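Local structure of nucleoporin nup120 (Schizosaccharomyces pombe, 4GQ2) at residues S739-E744 with C829-G834; E815-L820 with V843-L848; Q884-K889 with Y899-S904; L922-K927 with A937-T942. The protein serves as a structural constituent of the nuclear pore complex, whose nucleoporins can also dock transiently associated nuclear transport factors. All coordinates share one frame; numbering follows the deposited sequence.

Contact 1: residues S739-E744 with C829-G834; sequences SALLLE and CMQLIG
L741 and Q831 bring the two backbones closest, with their CA atoms 8.5 Å apart, so the chains meet through side chains alone and no hydrogen bond crosses between them. From L741 to E744 the chain is extended, in the loop that follows helix 719-739. C829, M830 and Q831 lie on the short helix 826-832. The loop is held in place by backbone hydrogen bonds between L741 and A770 and between L743 and N768, while the backbone N of E744 hydrogen-bonds OE1 of Q825.

L741 carries its half of the contact. Its CG lies anti to the backbone N (chi1 -170°), which sends the isobutyl group out from the loop to meet L832 tip to tip. The CD2 methyl of L741 does all the touching: it sits 3.7 Å from CG of L832, and at 3.8 Å from CD1 and 3.9 Å from CD2 of that same L832, so one methyl rests against the whole branched end of its partner. The same L741 CD2 also reaches CB of Q831 at 4.2 Å, a looser contact at the margin. L741 and L832 are both buried. L832 is further packed by F734, E737 and N738 of helix 719-739 and by L820 of helix 812-822, while Q831 also meets a basic side chain on the chain of another protein. This is plain apolar packing of a loop onto a short helix, and it ties the exit of helix 719-739 to the stacked helices of the HEAT-repeat region, an alpha-solenoid type of architecture.

Contact 2: residues E815-L820 with V843-L848; sequences ELVEKL and VYLKAL
Beside the point where L845 meets V817 and E818, the Y844 ring has CG of L848 on one face, 4.0 Å above the plane and offset toward the rim. L848 lies one turn along the same helix, 840-852, which stacks with helix 812-822 in the HEAT-repeat region, and Y844 also packs on F863 and L868. The second flat group, the E818 carboxylate, is led away from L845 by a bend at chi2 (-98°), and its OE2 accepts a hydrogen bond from the backbone N of V879. K819 NZ makes a long ion pair with OE1 of E818.

The two helices run in much the same direction, with helix 826-832 between them in the chain, and their CA atoms come closest at E818 and L845, 7.1 Å apart. No hydrogen bond joins the segments. L845 supplies the contact from its helix, its CG placed anti to the backbone N, and V817 crosses it obliquely. All three touching residues are buried. The CD2 methyl of L845 meets V817 CG1 at 3.8 Å and lies 4.0 Å from CB of E818. Pressed in toward the helix backbone, the same L845 CD2 comes within 3.7 Å of the backbone N of E818.

Contact 3: residues Q884-K889 with Y899-S904; sequences QEIAEK and YYLHLS
I886 packing on L901 and H902 is a buried, apolar contact between successive helices, 881-889 and 895-909, in the HEAT-repeat part of the chain. The two helices follow each other through a short connection and cross steeply rather than lying antiparallel. Their backbones approach closest at I886 and H902, whose CA atoms are 7.3 Å apart, and no hydrogen bond crosses.

I886 alone represents its helix and uses both of its branches. CG1 is anti to the carbonyl carbon (chi1 -71°), which carries the end methyl to the base of H902: I886 CD1 lies 3.9 Å from CA and 4.0 Å from CB of H902, the two side chains crossing at about a right angle. The other branch of I886, CG2, meets the CD1 methyl of L901 at 4.1 Å, so I886 straddles two adjacent residues of the partner helix.

Around this pair the next helices close in. L901 continues onto I938 and E941 of helix 932-949; Y900 lies against L922 and A923, and L903 against F919, all of helix 913-925; and Y899 OH hydrogen-bonds the backbone O of F863, at the end of helix 856-864.

Contact 4: residues L922-K927 with A937-T942; sequences LADASK and AITHET
K927 and D924, which both touch I938, are tied to each other by a salt bridge from K927 NZ to D924 OD1 at 2.8 Å; the same nitrogen also makes a weak hydrogen bond to the backbone O of D924. The lysine thus folds back over the end of helix 913-925 in a helical hairpin of the HEAT-repeat region, where helix 932-949 returns in roughly the opposite direction. The CA atoms of D924 and I938 come as close as 6.4 Å, although no hydrogen bond crosses the hairpin.

I938, buried, is the hub. Having CG1 anti to the carbonyl carbon (chi1 -72°) turns its end methyl toward A923: the CD1 of I938 lies 3.9 Å from CB and 3.6 Å from the backbone O of A923. That oxygen is hydrogen-bonded by S897 OG. K927 lays its aliphatic chain nearby, with CD 4.3 Å from the same I938 CD1, so apolar packing and the salt bridge share one side chain. The second branch of I938, CG2, rests against D924. With an alanine here, A923 and the aliphatic part of K927 would probably lose their apolar partner and a gap would open in the hairpin, leaving the lysine chain freer to turn.

At the helix end, S926 OG donates to the backbone O of L922, approaching from 42° above the carbonyl plane. At the outer margin of the contact, D924 OD2 brushes I938 CG2 at 3.8 Å and the methyl CG2 of T939 at 4.0 Å.

In the fold
The four contacts follow one another outward along the helical C-terminal part of the chain, their centres lying from 20 to 53 Å from the chain's centre. Contacts 1 and 2 are about 12 Å apart between centres and interlock: helix 826-832 of contact 1 falls in sequence between the two helices of contact 2. Contact 3 lies beyond contact 2, about 18 Å between centres, and meets it where Y844 packs on Y899. Contacts 3 and 4, about 11 Å between centres, use the four consecutive helices from 881-889 to 932-949, bridged by a probable hydrogen bond between S904 and E941. Contacts 1 and 4 are about 36 Å apart between centres, consistent with an elongated stack of helices packed neighbour to neighbour, as in an alpha solenoid.

Contact 1: residues S739-E744 with C829-G834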
# COMPACT_ATOMS: atom_id res chain seq x y z
N SER A 739 1.05 -2.24 -3.51
CA SER A 739 2.14 -1.50 -2.88
C SER A 739 1.73 -0.85 -1.56
O SER A 739 2.50 -0.86 -0.61
CB SER A 739 2.70 -0.45 -3.83
OG SER A 739 3.91 0.07 -3.31
N ALA A 740 0.52 -0.29 -1.52
CA ALA A 740 0.00 0.36 -0.31
C ALA A 740 -0.96 -0.52 0.49
O ALA A 740 -1.54 -0.09 1.49
CB ALA A 740 -0.66 1.69 -0.66
N LEU A 741 -1.11 -1.77 0.05
CA LEU A 741 -2.05 -2.69 0.67
C LEU A 741 -1.47 -3.30 1.94
O LEU A 741 -0.58 -4.16 1.89
CB LEU A 741 -2.46 -3.76 -0.33
CG LEU A 741 -3.61 -4.71 -0.01
CD1 LEU A 741 -4.68 -4.06 0.85
CD2 LEU A 741 -4.22 -5.20 -1.31
N LEU A 742 -1.97 -2.84 3.08
CA LEU A 742 -1.46 -3.30 4.37
C LEU A 742 -2.10 -4.61 4.77
O LEU A 742 -3.32 -4.75 4.74
CB LEU A 742 -1.65 -2.23 5.44
CG LEU A 742 -0.60 -1.13 5.33
CD1 LEU A 742 -1.01 0.11 6.10
CD2 LEU A 742 0.75 -1.65 5.81
N LEU A 743 -1.25 -5.55 5.15
CA LEU A 743 -1.68 -6.90 5.49
C LEU A 743 -2.14 -6.99 6.94
O LEU A 743 -1.69 -6.23 7.79
CB LEU A 743 -0.54 -7.90 5.23
CG LEU A 743 -0.14 -8.15 3.77
CD1 LEU A 743 0.94 -9.20 3.69
CD2 LEU A 743 -1.34 -8.55 2.92
N GLU A 744 -3.03 -7.93 7.20
CA GLU A 744 -3.54 -8.16 8.55
C GLU A 744 -2.55 -8.92 9.42
O GLU A 744 -1.81 -9.78 8.94
CB GLU A 744 -4.89 -8.88 8.50
CG GLU A 744 -6.02 -8.02 7.95
CD GLU A 744 -7.26 -8.82 7.59
OE1 GLU A 744 -7.17 -9.74 6.75
OE2 GLU A 744 -8.34 -8.50 8.13
N CYS A 829 -7.24 -9.91 -0.30
CA CYS A 829 -7.92 -10.63 -1.38
C CYS A 829 -9.19 -9.91 -1.86
O CYS A 829 -9.40 -9.70 -3.07
CB CYS A 829 -8.29 -12.03 -0.90
SG CYS A 829 -6.87 -13.10 -0.60
N MET A 830 -10.01 -9.52 -0.89
CA MET A 830 -11.28 -8.84 -1.13
C MET A 830 -11.06 -7.47 -1.79
O MET A 830 -11.81 -7.07 -2.68
CB MET A 830 -12.06 -8.70 0.18
CG MET A 830 -13.49 -8.23 0.00
SD MET A 830 -14.52 -9.40 -0.90
CE MET A 830 -16.09 -8.53 -0.86
N GLN A 831 -10.02 -6.79 -1.35
CA GLN A 831 -9.64 -5.51 -1.93
C GLN A 831 -9.27 -5.71 -3.39
O GLN A 831 -9.57 -4.85 -4.24
CB GLN A 831 -8.43 -4.94 -1.17
CG GLN A 831 -8.46 -3.44 -0.94
CD GLN A 831 -9.36 -3.05 0.23
OE1 GLN A 831 -9.57 -3.83 1.16
NE2 GLN A 831 -9.88 -1.83 0.19
N LEU A 832 -8.63 -6.85 -3.69
CA LEU A 832 -8.06 -7.13 -5.02
C LEU A 832 -8.96 -7.96 -5.93
O LEU A 832 -8.61 -8.24 -7.08
CB LEU A 832 -6.71 -7.84 -4.87
CG LEU A 832 -5.58 -7.09 -4.16
CD1 LEU A 832 -4.46 -8.05 -3.80
CD2 LEU A 832 -5.06 -5.92 -5.00
N ILE A 833 -10.12 -8.37 -5.41
CA ILE A 833 -10.98 -9.34 -6.10
C ILE A 833 -11.43 -8.92 -7.51
O ILE A 833 -11.69 -9.77 -8.34
CB ILE A 833 -12.20 -9.73 -5.23
CG1 ILE A 833 -12.69 -11.13 -5.61
CG2 ILE A 833 -13.29 -8.64 -5.27
CD1 ILE A 833 -13.65 -11.74 -4.61
N GLY A 834 -11.48 -7.62 -7.78
CA GLY A 834 -11.93 -7.14 -9.09
C GLY A 834 -10.93 -7.36 -10.21
O GLY A 834 -11.26 -7.21 -11.38

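Contact 2: residues E815-L820 with V843-L848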
# COMPACT_ATOMS: atom_id res chain seq x y z
N GLU A 815 -2.46 -16.31 -9.20
CA GLU A 815 -1.33 -16.82 -8.43
C GLU A 815 -1.10 -16.02 -7.15
O GLU A 815 -1.02 -16.59 -6.07
CB GLU A 815 -0.06 -16.83 -9.28
CG GLU A 815 -0.05 -17.86 -10.40
CD GLU A 815 1.25 -17.86 -11.20
OE1 GLU A 815 2.20 -17.13 -10.83
OE2 GLU A 815 1.32 -18.60 -12.20
N LEU A 816 -0.99 -14.70 -7.28
CA LEU A 816 -0.70 -13.87 -6.12
C LEU A 816 -1.85 -13.91 -5.11
O LEU A 816 -1.61 -14.17 -3.92
CB LEU A 816 -0.35 -12.43 -6.52
CG LEU A 816 -0.15 -11.44 -5.37
CD1 LEU A 816 0.91 -11.94 -4.40
CD2 LEU A 816 0.20 -10.05 -5.89
N VAL A 817 -3.07 -13.69 -5.59
CA VAL A 817 -4.26 -13.70 -4.72
C VAL A 817 -4.46 -15.06 -4.04
O VAL A 817 -4.81 -15.12 -2.84
CB VAL A 817 -5.54 -13.28 -5.48
CG1 VAL A 817 -6.77 -13.41 -4.60
CG2 VAL A 817 -5.41 -11.85 -5.98
N GLU A 818 -4.21 -16.13 -4.78
CA GLU A 818 -4.35 -17.49 -4.25
C GLU A 818 -3.42 -17.70 -3.06
O GLU A 818 -3.83 -18.27 -2.04
CB GLU A 818 -4.12 -18.54 -5.35
CG GLU A 818 -4.64 -19.94 -5.02
CD GLU A 818 -3.57 -20.89 -4.49
OE1 GLU A 818 -2.38 -20.51 -4.47
OE2 GLU A 818 -3.92 -22.02 -4.09
N LYS A 819 -2.19 -17.22 -3.17
CA LYS A 819 -1.22 -17.31 -2.07
C LYS A 819 -1.63 -16.47 -0.87
O LYS A 819 -1.49 -16.90 0.28
CB LYS A 819 0.18 -16.92 -2.53
CG LYS A 819 0.90 -17.99 -3.34
CD LYS A 819 1.21 -19.21 -2.49
CE LYS A 819 2.07 -20.21 -3.24
NZ LYS A 819 1.50 -20.55 -4.57
N LEU A 820 -2.13 -15.27 -1.14
CA LEU A 820 -2.62 -14.39 -0.08
C LEU A 820 -3.74 -15.10 0.68
O LEU A 820 -3.79 -15.06 1.92
CB LEU A 820 -3.11 -13.05 -0.64
CG LEU A 820 -2.04 -12.02 -1.06
CD1 LEU A 820 -2.66 -10.86 -1.83
CD2 LEU A 820 -1.28 -11.51 0.15
N VAL A 843 -12.55 -17.78 -10.74
CA VAL A 843 -13.93 -17.64 -10.31
C VAL A 843 -14.19 -18.43 -9.02
O VAL A 843 -14.83 -17.93 -8.08
CB VAL A 843 -14.92 -18.01 -11.44
CG1 VAL A 843 -16.36 -17.78 -11.01
CG2 VAL A 843 -14.62 -17.19 -12.70
N TYR A 844 -13.64 -19.64 -8.95
CA TYR A 844 -13.72 -20.47 -7.75
C TYR A 844 -13.07 -19.73 -6.58
O TYR A 844 -13.60 -19.74 -5.46
CB TYR A 844 -13.03 -21.82 -8.00
CG TYR A 844 -12.90 -22.68 -6.76
CD1 TYR A 844 -14.00 -23.35 -6.23
CD2 TYR A 844 -11.67 -22.82 -6.11
CE1 TYR A 844 -13.89 -24.14 -5.09
CE2 TYR A 844 -11.55 -23.61 -4.97
CZ TYR A 844 -12.67 -24.26 -4.47
OH TYR A 844 -12.58 -25.03 -3.33
N LEU A 845 -11.95 -19.08 -6.85
CA LEU A 845 -11.26 -18.33 -5.80
C LEU A 845 -12.04 -17.07 -5.40
O LEU A 845 -12.08 -16.73 -4.22
CB LEU A 845 -9.82 -18.00 -6.22
CG LEU A 845 -8.92 -17.20 -5.27
CD1 LEU A 845 -8.56 -17.97 -4.00
CD2 LEU A 845 -7.67 -16.80 -6.04
N LYS A 846 -12.68 -16.40 -6.36
CA LYS A 846 -13.61 -15.31 -6.05
C LYS A 846 -14.65 -15.80 -5.04
O LYS A 846 -14.95 -15.12 -4.06
CB LYS A 846 -14.32 -14.80 -7.30
CG LYS A 846 -13.42 -14.08 -8.30
CD LYS A 846 -14.21 -13.44 -9.43
CE LYS A 846 -15.08 -12.29 -8.94
NZ LYS A 846 -15.59 -11.45 -10.06
N ALA A 847 -15.18 -17.00 -5.27
CA ALA A 847 -16.18 -17.59 -4.40
C ALA A 847 -15.66 -17.84 -2.98
O ALA A 847 -16.33 -17.50 -2.00
CB ALA A 847 -16.71 -18.88 -5.01
N LEU A 848 -14.47 -18.41 -2.87
CA LEU A 848 -13.85 -18.63 -1.56
C LEU A 848 -13.61 -17.32 -0.80
O LEU A 848 -13.81 -17.27 0.41
CB LEU A 848 -12.53 -19.37 -1.70
CG LEU A 848 -12.50 -20.78 -2.27
CD1 LEU A 848 -11.05 -21.18 -2.36
CD2 LEU A 848 -13.27 -21.76 -1.40

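Contact 3: residues Q884-K889 with Y899-S904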
# COMPACT_ATOMS: atom_id res chain seq x y z
N GLN A 884 -9.70 -31.98 -5.07
CA GLN A 884 -8.90 -33.03 -5.70
C GLN A 884 -8.81 -34.31 -4.88
O GLN A 884 -8.63 -35.39 -5.45
CB GLN A 884 -7.51 -32.51 -6.04
CG GLN A 884 -7.49 -31.62 -7.27
CD GLN A 884 -6.16 -30.93 -7.46
OE1 GLN A 884 -5.36 -30.83 -6.52
NE2 GLN A 884 -5.90 -30.46 -8.67
N GLU A 885 -8.94 -34.19 -3.56
CA GLU A 885 -8.98 -35.36 -2.68
C GLU A 885 -10.24 -36.18 -2.96
O GLU A 885 -10.19 -37.41 -3.00
CB GLU A 885 -8.94 -34.93 -1.21
CG GLU A 885 -7.55 -34.60 -0.70
CD GLU A 885 -7.55 -34.02 0.70
OE1 GLU A 885 -8.64 -33.85 1.30
OE2 GLU A 885 -6.45 -33.72 1.21
N ILE A 886 -11.35 -35.47 -3.14
CA ILE A 886 -12.63 -36.08 -3.51
C ILE A 886 -12.56 -36.67 -4.92
O ILE A 886 -13.03 -37.79 -5.14
CB ILE A 886 -13.79 -35.06 -3.36
CG1 ILE A 886 -14.05 -34.78 -1.87
CG2 ILE A 886 -15.05 -35.56 -4.05
CD1 ILE A 886 -14.92 -33.57 -1.59
N ALA A 887 -11.95 -35.95 -5.85
CA ALA A 887 -11.81 -36.42 -7.23
C ALA A 887 -11.00 -37.72 -7.31
O ALA A 887 -11.37 -38.63 -8.06
CB ALA A 887 -11.18 -35.35 -8.10
N GLU A 888 -9.92 -37.78 -6.54
CA GLU A 888 -9.07 -38.96 -6.49
C GLU A 888 -9.79 -40.14 -5.85
O GLU A 888 -9.72 -41.27 -6.34
CB GLU A 888 -7.77 -38.68 -5.74
CG GLU A 888 -6.67 -39.70 -6.04
CD GLU A 888 -5.63 -39.81 -4.94
OE1 GLU A 888 -5.66 -38.99 -3.99
OE2 GLU A 888 -4.79 -40.73 -5.02
N LYS A 889 -10.49 -39.87 -4.75
CA LYS A 889 -11.27 -40.89 -4.05
C LYS A 889 -12.25 -41.60 -4.99
O LYS A 889 -12.44 -42.81 -4.91
CB LYS A 889 -12.01 -40.28 -2.86
CG LYS A 889 -12.54 -41.30 -1.86
CD LYS A 889 -13.13 -40.64 -0.62
CE LYS A 889 -12.04 -40.08 0.29
NZ LYS A 889 -12.63 -39.29 1.40
N TYR A 899 -17.51 -31.91 -7.64
CA TYR A 899 -17.47 -30.47 -7.44
C TYR A 899 -18.63 -30.04 -6.54
O TYR A 899 -18.42 -29.36 -5.54
CB TYR A 899 -17.48 -29.75 -8.80
CG TYR A 899 -17.57 -28.23 -8.73
CD1 TYR A 899 -16.51 -27.47 -8.23
CD2 TYR A 899 -18.71 -27.55 -9.20
CE1 TYR A 899 -16.59 -26.09 -8.18
CE2 TYR A 899 -18.80 -26.17 -9.16
CZ TYR A 899 -17.73 -25.44 -8.64
OH TYR A 899 -17.80 -24.07 -8.59
N TYR A 900 -19.85 -30.46 -6.88
CA TYR A 900 -21.03 -30.14 -6.07
C TYR A 900 -20.97 -30.73 -4.65
O TYR A 900 -21.43 -30.09 -3.70
CB TYR A 900 -22.33 -30.54 -6.78
CG TYR A 900 -22.69 -29.68 -7.98
CD1 TYR A 900 -22.43 -28.31 -7.99
CD2 TYR A 900 -23.33 -30.23 -9.09
CE1 TYR A 900 -22.77 -27.52 -9.09
CE2 TYR A 900 -23.68 -29.46 -10.18
CZ TYR A 900 -23.40 -28.10 -10.18
OH TYR A 900 -23.74 -27.33 -11.26
N LEU A 901 -20.40 -31.93 -4.52
CA LEU A 901 -20.12 -32.53 -3.21
C LEU A 901 -19.15 -31.66 -2.42
O LEU A 901 -19.37 -31.36 -1.24
CB LEU A 901 -19.54 -33.94 -3.34
CG LEU A 901 -19.87 -35.03 -2.30
CD1 LEU A 901 -18.71 -36.02 -2.17
CD2 LEU A 901 -20.27 -34.51 -0.92
N HIS A 902 -18.05 -31.27 -3.07
CA HIS A 902 -17.08 -30.39 -2.43
C HIS A 902 -17.71 -29.10 -1.97
O HIS A 902 -17.49 -28.67 -0.84
CB HIS A 902 -15.93 -30.09 -3.37
CG HIS A 902 -15.01 -29.03 -2.86
ND1 HIS A 902 -14.85 -27.84 -3.47
CD2 HIS A 902 -14.20 -28.99 -1.72
CE1 HIS A 902 -13.98 -27.10 -2.78
NE2 HIS A 902 -13.58 -27.80 -1.71
N LEU A 903 -18.49 -28.48 -2.84
CA LEU A 903 -19.21 -27.26 -2.49
C LEU A 903 -20.12 -27.45 -1.30
O LEU A 903 -20.12 -26.64 -0.38
CB LEU A 903 -19.99 -26.74 -3.69
CG LEU A 903 -19.11 -26.20 -4.81
CD1 LEU A 903 -19.93 -25.33 -5.75
CD2 LEU A 903 -17.94 -25.42 -4.24
N SER A 904 -20.88 -28.54 -1.31
CA SER A 904 -21.77 -28.88 -0.20
C SER A 904 -21.03 -28.86 1.14
O SER A 904 -21.46 -28.19 2.08
CB SER A 904 -22.42 -30.24 -0.43
OG SER A 904 -23.32 -30.52 0.62

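Contact 4: residues L922-K927 with A937-T942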
# COMPACT_ATOMS: atom_id res chain seq x y z
N LEU A 922 -27.82 -31.33 -5.78
CA LEU A 922 -27.26 -31.15 -7.11
C LEU A 922 -26.22 -32.21 -7.42
O LEU A 922 -26.19 -32.74 -8.52
CB LEU A 922 -26.70 -29.73 -7.29
CG LEU A 922 -27.68 -28.73 -7.94
CD1 LEU A 922 -27.24 -27.29 -7.72
CD2 LEU A 922 -27.84 -29.02 -9.43
N ALA A 923 -25.38 -32.54 -6.43
CA ALA A 923 -24.37 -33.61 -6.59
C ALA A 923 -25.04 -34.93 -6.95
O ALA A 923 -24.57 -35.65 -7.83
CB ALA A 923 -23.53 -33.76 -5.34
N ASP A 924 -26.15 -35.21 -6.27
CA ASP A 924 -26.96 -36.40 -6.53
C ASP A 924 -27.54 -36.38 -7.95
O ASP A 924 -27.41 -37.36 -8.69
CB ASP A 924 -28.08 -36.51 -5.50
CG ASP A 924 -28.48 -37.94 -5.22
OD1 ASP A 924 -28.66 -38.71 -6.18
OD2 ASP A 924 -28.61 -38.29 -4.02
N ALA A 925 -28.15 -35.26 -8.33
CA ALA A 925 -28.72 -35.08 -9.67
C ALA A 925 -27.68 -35.11 -10.80
O ALA A 925 -28.04 -35.39 -11.95
CB ALA A 925 -29.53 -33.79 -9.72
N SER A 926 -26.41 -34.84 -10.49
CA SER A 926 -25.37 -34.64 -11.52
C SER A 926 -24.55 -35.87 -11.93
O SER A 926 -23.70 -35.78 -12.82
CB SER A 926 -24.41 -33.51 -11.09
OG SER A 926 -25.06 -32.25 -11.09
N LYS A 927 -24.79 -37.01 -11.27
CA LYS A 927 -24.07 -38.25 -11.58
C LYS A 927 -24.31 -38.66 -13.03
O LYS A 927 -25.43 -38.57 -13.53
CB LYS A 927 -24.50 -39.39 -10.64
CG LYS A 927 -24.44 -39.04 -9.15
CD LYS A 927 -24.48 -40.27 -8.26
CE LYS A 927 -25.83 -40.97 -8.26
NZ LYS A 927 -26.77 -40.43 -7.23
N ALA A 937 -21.67 -41.63 -0.38
CA ALA A 937 -21.06 -40.43 0.19
C ALA A 937 -21.95 -39.21 0.02
O ALA A 937 -22.04 -38.38 0.93
CB ALA A 937 -19.68 -40.19 -0.40
N ILE A 938 -22.60 -39.11 -1.13
CA ILE A 938 -23.53 -38.01 -1.41
C ILE A 938 -24.77 -38.07 -0.52
O ILE A 938 -25.16 -37.05 0.06
CB ILE A 938 -23.94 -37.97 -2.91
CG1 ILE A 938 -22.77 -37.48 -3.76
CG2 ILE A 938 -25.17 -37.08 -3.12
CD1 ILE A 938 -22.98 -37.59 -5.25
N THR A 939 -25.39 -39.25 -0.40
CA THR A 939 -26.60 -39.40 0.42
C THR A 939 -26.25 -39.22 1.89
O THR A 939 -27.07 -38.71 2.67
CB THR A 939 -27.30 -40.76 0.23
OG1 THR A 939 -26.48 -41.81 0.75
CG2 THR A 939 -27.60 -41.03 -1.25
N HIS A 940 -25.04 -39.63 2.26
CA HIS A 940 -24.48 -39.32 3.59
C HIS A 940 -24.47 -37.83 3.81
O HIS A 940 -25.00 -37.35 4.82
CB HIS A 940 -23.07 -39.88 3.72
CG HIS A 940 -23.02 -41.35 4.06
ND1 HIS A 940 -21.93 -41.94 4.58
CD2 HIS A 940 -23.99 -42.35 3.97
CE1 HIS A 940 -22.17 -43.24 4.79
NE2 HIS A 940 -23.43 -43.49 4.42
N GLU A 941 -23.89 -37.08 2.87
CA GLU A 941 -23.87 -35.63 2.97
C GLU A 941 -25.25 -34.98 2.95
O GLU A 941 -25.49 -34.03 3.70
CB GLU A 941 -22.96 -35.00 1.90
CG GLU A 941 -21.57 -34.64 2.43
CD GLU A 941 -21.55 -33.39 3.29
OE1 GLU A 941 -21.00 -33.45 4.41
OE2 GLU A 941 -22.08 -32.34 2.86
N THR A 942 -26.16 -35.50 2.13
CA THR A 942 -27.54 -34.99 2.13
C THR A 942 -28.15 -35.04 3.53
O THR A 942 -28.70 -34.03 4.01
CB THR A 942 -28.45 -35.74 1.13
OG1 THR A 942 -27.89 -35.65 -0.18
CG2 THR A 942 -29.84 -35.13 1.12